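Local coordinates for hemolysin-related protein (Vibrio cholerae serotype O1, PDB 6MLT), which probably helps Vibrio cholerae biofilms adhere, as a secreted matrix protein that combines a carbohydrate-binding lectin domain with a metal-binding beta-propeller, at residues G477-D482 against E490-D495; W464-D469 against R500-Q505. One frame throughout, in Å; residues are numbered along the deposited sequence.

Contact 1: residues G477-D482 against E490-D495; sequences GVSAYD and EVLVQD. With NA (sodium ion), chain H.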
ATOM      1  N   GLY A 477     -14.854   3.040   9.628  1.00 17.77           N
ATOM      2  CA  GLY A 477     -13.618   2.610   9.019  1.00 19.34           C
ATOM      3  C   GLY A 477     -13.075   1.313   9.595  1.00 19.35           C
ATOM      4  O   GLY A 477     -13.564   0.787  10.592  1.00 19.07           O
ATOM      5  N   VAL A 478     -12.043   0.815   8.921  1.00 17.13           N
ATOM      6  CA  VAL A 478     -11.277  -0.348   9.338  1.00 18.36           C
ATOM      7  C   VAL A 478      -9.813  -0.047   9.050  1.00 16.28           C
ATOM      8  O   VAL A 478      -9.482   0.841   8.263  1.00 17.16           O
ATOM      9  CB  VAL A 478     -11.710  -1.630   8.596  1.00 18.69           C
ATOM     10  CG1 VAL A 478     -13.153  -1.983   8.936  1.00 17.81           C
ATOM     11  CG2 VAL A 478     -11.547  -1.457   7.090  1.00 18.15           C
ATOM     12  N   SER A 479      -8.931  -0.802   9.701  1.00 18.28           N
ATOM     13  CA  SER A 479      -7.508  -0.771   9.384  1.00 16.08           C
ATOM     14  C   SER A 479      -6.962  -2.182   9.541  1.00 16.90           C
ATOM     15  O   SER A 479      -7.694  -3.118   9.875  1.00 17.24           O
ATOM     16  CB  SER A 479      -6.756   0.230  10.268  1.00 18.57           C
ATOM     17  OG  SER A 479      -6.725  -0.211  11.610  1.00 18.65           O
ATOM     18  N   ALA A 480      -5.663  -2.332   9.298  1.00 16.95           N
ATOM     19  CA  ALA A 480      -5.033  -3.645   9.272  1.00 18.92           C
ATOM     20  C   ALA A 480      -3.719  -3.604  10.035  1.00 19.15           C
ATOM     21  O   ALA A 480      -3.024  -2.583  10.051  1.00 16.21           O
ATOM     22  CB  ALA A 480      -4.775  -4.109   7.838  1.00 19.38           C
ATOM     23  N   TYR A 481      -3.381  -4.731  10.656  1.00 18.36           N
ATOM     24  CA  TYR A 481      -2.110  -4.902  11.347  1.00 18.81           C
ATOM     25  C   TYR A 481      -1.927  -6.380  11.679  1.00 19.25           C
ATOM     26  O   TYR A 481      -2.899  -7.088  11.965  1.00 16.68           O
ATOM     27  CB  TYR A 481      -2.038  -4.057  12.628  1.00 18.39           C
ATOM     28  CG  TYR A 481      -0.816  -4.376  13.465  1.00 19.51           C
ATOM     29  CD1 TYR A 481       0.464  -4.153  12.969  1.00 19.37           C
ATOM     30  CD2 TYR A 481      -0.940  -4.921  14.740  1.00 21.74           C
ATOM     31  CE1 TYR A 481       1.591  -4.468  13.716  1.00 19.50           C
ATOM     32  CE2 TYR A 481       0.184  -5.236  15.501  1.00 21.06           C
ATOM     33  CZ  TYR A 481       1.444  -5.011  14.980  1.00 19.96           C
ATOM     34  OH  TYR A 481       2.562  -5.318  15.722  1.00 20.22           O
ATOM     35  N   ASP A 482      -0.671  -6.831  11.645  1.00 20.10           N
ATOM     36  CA  ASP A 482      -0.309  -8.215  11.968  1.00 21.49           C
ATOM     37  C   ASP A 482       0.044  -8.281  13.449  1.00 22.42           C
ATOM     38  O   ASP A 482       1.203  -8.146  13.841  1.00 20.72           O
ATOM     39  CB  ASP A 482       0.854  -8.683  11.096  1.00 22.21           C
ATOM     40  CG  ASP A 482       1.301 -10.096  11.422  1.00 22.59           C
ATOM     41  OD1 ASP A 482       0.567 -10.815  12.138  1.00 20.58           O
ATOM     42  OD2 ASP A 482       2.397 -10.485  10.976  1.00 22.78           O
ATOM     43  N   GLU A 490      -4.278  -8.993  10.517  1.00 19.72           N
ATOM     44  CA  GLU A 490      -5.611  -9.007  11.093  1.00 19.77           C
ATOM     45  C   GLU A 490      -6.333  -7.703  10.736  1.00 19.30           C
ATOM     46  O   GLU A 490      -5.729  -6.734  10.268  1.00 17.73           O
ATOM     47  CB  GLU A 490      -5.536  -9.194  12.614  1.00 18.04           C
ATOM     48  CG  GLU A 490      -5.217 -10.622  13.074  1.00 19.64           C
ATOM     49  CD  GLU A 490      -3.757 -11.036  12.873  1.00 22.32           C
ATOM     50  OE1 GLU A 490      -2.852 -10.331  13.373  1.00 21.26           O
ATOM     51  OE2 GLU A 490      -3.512 -12.077  12.217  1.00 22.16           O
ATOM     52  N   VAL A 491      -7.647  -7.695  10.956  1.00 17.52           N
ATOM     53  CA  VAL A 491      -8.507  -6.554  10.670  1.00 17.17           C
ATOM     54  C   VAL A 491      -8.923  -5.905  11.982  1.00 19.08           C
ATOM     55  O   VAL A 491      -9.329  -6.589  12.932  1.00 17.56           O
ATOM     56  CB  VAL A 491      -9.759  -6.973   9.874  1.00 17.79           C
ATOM     57  CG1 VAL A 491     -10.539  -5.737   9.424  1.00 17.95           C
ATOM     58  CG2 VAL A 491      -9.379  -7.845   8.689  1.00 19.26           C
ATOM     59  N   LEU A 492      -8.848  -4.577  12.022  1.00 16.34           N
ATOM     60  CA  LEU A 492      -9.276  -3.794  13.171  1.00 16.05           C
ATOM     61  C   LEU A 492     -10.571  -3.092  12.798  1.00 17.91           C
ATOM     62  O   LEU A 492     -10.612  -2.359  11.806  1.00 18.49           O
ATOM     63  CB  LEU A 492      -8.216  -2.772  13.581  1.00 17.69           C
ATOM     64  CG  LEU A 492      -6.873  -3.303  14.072  1.00 18.17           C
ATOM     65  CD1 LEU A 492      -6.009  -3.786  12.916  1.00 19.39           C
ATOM     66  CD2 LEU A 492      -6.162  -2.211  14.844  1.00 24.06           C
ATOM     67  N   VAL A 493     -11.619  -3.327  13.588  1.00 16.50           N
ATOM     68  CA  VAL A 493     -12.962  -2.867  13.271  1.00 18.18           C
ATOM     69  C   VAL A 493     -13.568  -2.215  14.507  1.00 20.14           C
ATOM     70  O   VAL A 493     -13.138  -2.444  15.638  1.00 19.67           O
ATOM     71  CB  VAL A 493     -13.873  -4.016  12.774  1.00 18.18           C
ATOM     72  CG1 VAL A 493     -13.201  -4.783  11.646  1.00 22.37           C
ATOM     73  CG2 VAL A 493     -14.245  -4.957  13.917  1.00 18.85           C
ATOM     74  N   GLN A 494     -14.605  -1.420  14.271  1.00 21.63           N
ATOM     75  CA  GLN A 494     -15.283  -0.647  15.298  1.00 18.57           C
ATOM     76  C   GLN A 494     -16.774  -0.666  14.996  1.00 19.60           C
ATOM     77  O   GLN A 494     -17.170  -0.578  13.829  1.00 18.47           O
ATOM     78  CB  GLN A 494     -14.763   0.798  15.313  1.00 19.55           C
ATOM     79  CG  GLN A 494     -15.542   1.753  16.205  1.00 20.27           C
ATOM     80  CD  GLN A 494     -15.262   1.512  17.675  1.00 21.75           C
ATOM     81  OE1 GLN A 494     -14.110   1.384  18.082  1.00 22.18           O
ATOM     82  NE2 GLN A 494     -16.313   1.429  18.474  1.00 20.40           N
ATOM     83  N   ASP A 495     -17.603  -0.799  16.036  1.00 20.42           N
ATOM     84  CA  ASP A 495     -19.032  -0.559  15.850  1.00 22.86           C
ATOM     85  C   ASP A 495     -19.532   0.421  16.906  1.00 20.49           C
ATOM     86  O   ASP A 495     -18.778   1.302  17.324  1.00 22.16           O
ATOM     87  CB  ASP A 495     -19.827  -1.878  15.825  1.00 26.75           C
ATOM     88  CG  ASP A 495     -19.877  -2.616  17.163  1.00 30.86           C
ATOM     89  OD1 ASP A 495     -19.342  -2.149  18.190  1.00 29.36           O
ATOM     90  OD2 ASP A 495     -20.499  -3.703  17.166  1.00 31.14           O
TER
HETATM   91 NA    NA H1007      -1.253 -12.105  11.807  1.00 20.83          NA
HETATM   92  O   HOH W   1     -15.443  -1.095  11.582  1.00 17.60           O
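D482 and E490 bring their carboxylates to one sodium ion, crossing with planes 61° apart. D482 meets the metal through a single oxygen, OD1, at 2.3 Å, whereas E490 turns both oxygens to it, OE2 at 2.3 Å and OE1 at a longer 2.9 Å. In E490, CG stands anti to the carbonyl carbon (chi1 -76°), and a bend at chi2 brings CD round toward the ion. T484, D486 and the carbonyl of I488 complete the site, while the backbone N-H groups of G485 and G487 hold OD1 and OD2 of D482. This pattern of ligands resembles the EF-hand-like loops of FG-GAP propeller repeats, and here the ion sits where the 478-481/490-494 hairpin turns, held by residues of its connection. Leading away from the ion, the two strands pair antiparallel. L492 N reaches S479 O at 2.8 Å, almost straight at 174°; E490 N bonds Y481 O at 2.8 Å from above the carbonyl plane, and S479 N and Y481 N donate back to L492 O and E490 O. On one face L492 leans over its partners, CB 3.6 Å from S479 OG and CD1 4.0 Å from Y481 CB. S479 OG bonds P524 O, and Y481 OH bonds R567 O. On the other face V478 and V493 lie side by side, their CG1 atoms 3.9 Å apart. Strand 490-494 is flanked in its sheet by 478-481 and 498-502; V491 and V493 pack on strand 452-457, Y481 and L492 on V526 of strand 525-527.

Contact 2: residues W464-D469 against R500-Q505; sequences WSVAND and RILDGQ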
ATOM      1  N   TRP A 464     -15.548 -13.777   3.720  1.00 22.78           N
ATOM      2  CA  TRP A 464     -16.305 -13.887   4.955  1.00 22.38           C
ATOM      3  C   TRP A 464     -17.030 -12.576   5.235  1.00 22.42           C
ATOM      4  O   TRP A 464     -16.733 -11.534   4.638  1.00 18.69           O
ATOM      5  CB  TRP A 464     -15.401 -14.271   6.135  1.00 22.23           C
ATOM      6  CG  TRP A 464     -14.150 -13.440   6.384  1.00 19.45           C
ATOM      7  CD1 TRP A 464     -12.870 -13.784   6.064  1.00 21.65           C
ATOM      8  CD2 TRP A 464     -14.063 -12.169   7.054  1.00 20.85           C
ATOM      9  NE1 TRP A 464     -11.991 -12.810   6.488  1.00 22.17           N
ATOM     10  CE2 TRP A 464     -12.700 -11.807   7.095  1.00 19.97           C
ATOM     11  CE3 TRP A 464     -15.002 -11.304   7.622  1.00 20.52           C
ATOM     12  CZ2 TRP A 464     -12.255 -10.616   7.678  1.00 19.75           C
ATOM     13  CZ3 TRP A 464     -14.555 -10.113   8.197  1.00 20.95           C
ATOM     14  CH2 TRP A 464     -13.194  -9.783   8.215  1.00 19.77           C
ATOM     15  N   SER A 465     -18.004 -12.658   6.145  1.00 19.48           N
ATOM     16  CA  SER A 465     -18.792 -11.515   6.597  1.00 20.03           C
ATOM     17  C   SER A 465     -19.029 -11.647   8.095  1.00 20.01           C
ATOM     18  O   SER A 465     -19.431 -12.714   8.567  1.00 19.32           O
ATOM     19  CB  SER A 465     -20.133 -11.440   5.854  1.00 22.61           C
ATOM     20  OG  SER A 465     -20.971 -10.419   6.372  1.00 26.00           O
ATOM     21  N   VAL A 466     -18.779 -10.572   8.838  1.00 19.21           N
ATOM     22  CA  VAL A 466     -18.913 -10.572  10.292  1.00 20.87           C
ATOM     23  C   VAL A 466     -19.866  -9.457  10.689  1.00 21.33           C
ATOM     24  O   VAL A 466     -19.602  -8.278  10.418  1.00 20.09           O
ATOM     25  CB  VAL A 466     -17.552 -10.410  10.984  1.00 21.96           C
ATOM     26  CG1 VAL A 466     -17.728 -10.131  12.473  1.00 23.04           C
ATOM     27  CG2 VAL A 466     -16.719 -11.669  10.778  1.00 24.52           C
ATOM     28  N   ALA A 467     -20.962  -9.825  11.349  1.00 21.34           N
ATOM     29  CA  ALA A 467     -21.950  -8.839  11.760  1.00 22.67           C
ATOM     30  C   ALA A 467     -21.297  -7.777  12.629  1.00 23.61           C
ATOM     31  O   ALA A 467     -20.491  -8.080  13.516  1.00 22.70           O
ATOM     32  CB  ALA A 467     -23.100  -9.514  12.512  1.00 26.47           C
ATOM     33  N   ASN A 468     -21.659  -6.522  12.364  1.00 23.00           N
ATOM     34  CA  ASN A 468     -21.010  -5.362  12.972  1.00 23.95           C
ATOM     35  C   ASN A 468     -22.006  -4.209  12.879  1.00 25.64           C
ATOM     36  O   ASN A 468     -22.232  -3.676  11.785  1.00 22.69           O
ATOM     37  CB  ASN A 468     -19.701  -5.044  12.255  1.00 22.46           C
ATOM     38  CG  ASN A 468     -18.847  -4.020  12.989  1.00 23.58           C
ATOM     39  OD1 ASN A 468     -18.262  -4.309  14.040  1.00 20.62           O
ATOM     40  ND2 ASN A 468     -18.755  -2.816  12.424  1.00 22.04           N
ATOM     41  N   ASP A 469     -22.599  -3.836  14.014  1.00 32.15           N
ATOM     42  CA  ASP A 469     -23.729  -2.901  14.050  1.00 42.83           C
ATOM     43  C   ASP A 469     -23.258  -1.486  13.745  1.00 36.51           C
ATOM     44  O   ASP A 469     -22.624  -0.838  14.583  1.00 36.11           O
ATOM     45  CB  ASP A 469     -24.405  -2.956  15.421  1.00 56.63           C
ATOM     46  CG  ASP A 469     -25.377  -1.785  15.667  1.00 55.00           C
ATOM     47  OD1 ASP A 469     -25.766  -1.081  14.704  1.00 49.80           O
ATOM     48  OD2 ASP A 469     -25.757  -1.568  16.844  1.00 50.25           O
ATOM     49  N   ARG A 500     -12.903  -4.385  17.757  1.00 20.09           N
ATOM     50  CA  ARG A 500     -12.570  -5.798  17.677  1.00 21.08           C
ATOM     51  C   ARG A 500     -11.437  -6.033  16.690  1.00 19.77           C
ATOM     52  O   ARG A 500     -11.208  -5.245  15.767  1.00 19.79           O
ATOM     53  CB  ARG A 500     -13.794  -6.641  17.281  1.00 20.88           C
ATOM     54  CG  ARG A 500     -14.881  -6.666  18.357  1.00 20.62           C
ATOM     55  CD  ARG A 500     -16.065  -7.514  17.932  1.00 22.80           C
ATOM     56  NE  ARG A 500     -16.754  -6.945  16.780  1.00 23.56           N
ATOM     57  CZ  ARG A 500     -17.663  -7.589  16.054  1.00 25.45           C
ATOM     58  NH1 ARG A 500     -17.994  -8.837  16.355  1.00 23.70           N
ATOM     59  NH2 ARG A 500     -18.237  -6.985  15.015  1.00 22.70           N
ATOM     60  N   ILE A 501     -10.731  -7.136  16.909  1.00 20.00           N
ATOM     61  CA  ILE A 501      -9.694  -7.626  16.011  1.00 20.15           C
ATOM     62  C   ILE A 501     -10.206  -8.909  15.376  1.00 19.95           C
ATOM     63  O   ILE A 501     -10.624  -9.836  16.084  1.00 22.13           O
ATOM     64  CB  ILE A 501      -8.373  -7.871  16.756  1.00 20.59           C
ATOM     65  CG1 ILE A 501      -7.912  -6.588  17.450  1.00 20.88           C
ATOM     66  CG2 ILE A 501      -7.293  -8.398  15.794  1.00 19.91           C
ATOM     67  CD1 ILE A 501      -6.793  -6.820  18.455  1.00 22.60           C
ATOM     68  N   LEU A 502     -10.180  -8.962  14.047  1.00 17.11           N
ATOM     69  CA  LEU A 502     -10.698 -10.093  13.291  1.00 20.82           C
ATOM     70  C   LEU A 502      -9.571 -10.796  12.540  1.00 19.47           C
ATOM     71  O   LEU A 502      -8.672 -10.150  11.989  1.00 19.12           O
ATOM     72  CB  LEU A 502     -11.764  -9.650  12.294  1.00 20.37           C
ATOM     73  CG  LEU A 502     -12.910  -8.795  12.851  1.00 22.92           C
ATOM     74  CD1 LEU A 502     -13.908  -8.466  11.755  1.00 26.81           C
ATOM     75  CD2 LEU A 502     -13.608  -9.500  14.018  1.00 23.06           C
ATOM     76  N   ASP A 503      -9.646 -12.120  12.499  1.00 20.19           N
ATOM     77  CA  ASP A 503      -8.696 -12.905  11.726  1.00 21.01           C
ATOM     78  C   ASP A 503      -8.858 -12.585  10.243  1.00 21.40           C
ATOM     79  O   ASP A 503      -9.976 -12.537   9.723  1.00 20.30           O
ATOM     80  CB  ASP A 503      -8.928 -14.390  11.990  1.00 19.10           C
ATOM     81  CG  ASP A 503      -8.011 -15.279  11.178  1.00 23.96           C
ATOM     82  OD1 ASP A 503      -6.785 -15.246  11.406  1.00 24.95           O
ATOM     83  OD2 ASP A 503      -8.525 -16.014  10.310  1.00 25.72           O
ATOM     84  N   GLY A 504      -7.734 -12.352   9.566  1.00 20.46           N
ATOM     85  CA  GLY A 504      -7.793 -11.964   8.166  1.00 18.30           C
ATOM     86  C   GLY A 504      -8.400 -13.031   7.279  1.00 19.14           C
ATOM     87  O   GLY A 504      -9.150 -12.725   6.349  1.00 17.53           O
ATOM     88  N   GLN A 505      -8.081 -14.299   7.549  1.00 21.36           N
ATOM     89  CA  GLN A 505      -8.498 -15.372   6.657  1.00 20.29           C
ATOM     90  C   GLN A 505      -9.947 -15.791   6.869  1.00 22.07           C
ATOM     91  O   GLN A 505     -10.593 -16.255   5.920  1.00 20.96           O
ATOM     92  CB  GLN A 505      -7.585 -16.582   6.843  1.00 25.37           C
ATOM     93  CG  GLN A 505      -6.189 -16.397   6.277  1.00 25.96           C
ATOM     94  CD  GLN A 505      -5.284 -17.585   6.545  1.00 31.77           C
ATOM     95  OE1 GLN A 505      -5.113 -18.454   5.693  1.00 33.74           O
ATOM     96  NE2 GLN A 505      -4.690 -17.619   7.727  1.00 31.03           N
TER
HETATM   97  O   HOH W   2     -20.163 -10.298  15.028  1.00 24.65           O
HETATM   98  O   HOH W   3     -16.706  -4.113  16.313  1.00 21.89           O
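The indole of W464 points its N-H at the G504 carbonyl: NE1 to O is 2.8 Å, nearly straight at 172°. G504 O lies in the ring plane, but the donor stands above the plane of the carbonyl. The benzo end of the ring crosses L502 obliquely, CH2 3.8 Å from CD1, and that same methyl lies 4.2 Å from V466 CB. V466 also meets R500 tip to tip, CG1 4.1 Å from NH2. N468 and R500 run alongside in opposite senses, amide and guanidinium only 7° from coplanar. Both N-H bonds of R500 NH2 are spent here, one on N468 OD1 (2.8 Å), along a lone pair, and one on A467 O (2.9 Å). One water links NH1 to A467 O and another links NE to N468 OD1. N468 ND2 is tied to Q494 O, which fixes the way round of the amide. Side chains thus join the outer strand 462-467 of one propeller blade to strand 498-502 of the next, without strand pairing, the segment axes 10.8 Å apart. In-plane bonds fix the orientation of the guanidinium, whose positive charge probably polarises the A467 and N468 carbonyls; R498, a like charge nearby, is paired with D495.

In the fold
The two contacts have centres about 9 Å apart and are one contact within a blade and one between blades of the same beta-propeller. Contact 1 is made within a four-stranded blade, 478-514, between its first two strands; contact 2 joins the third strand of that blade to the outermost strand, 462-467, of the preceding one. Along the chain contact 1 is nested inside the loop closed by contact 2. Backbone pairing of 490-494 with 498-502 connects them directly, V491 O lying 2.8 Å from L502 N. The preceding blade is interrupted between 277-279 and 443-448 by the beta-prism lectin, so these blade contacts belong to the propeller body that carries the lectin.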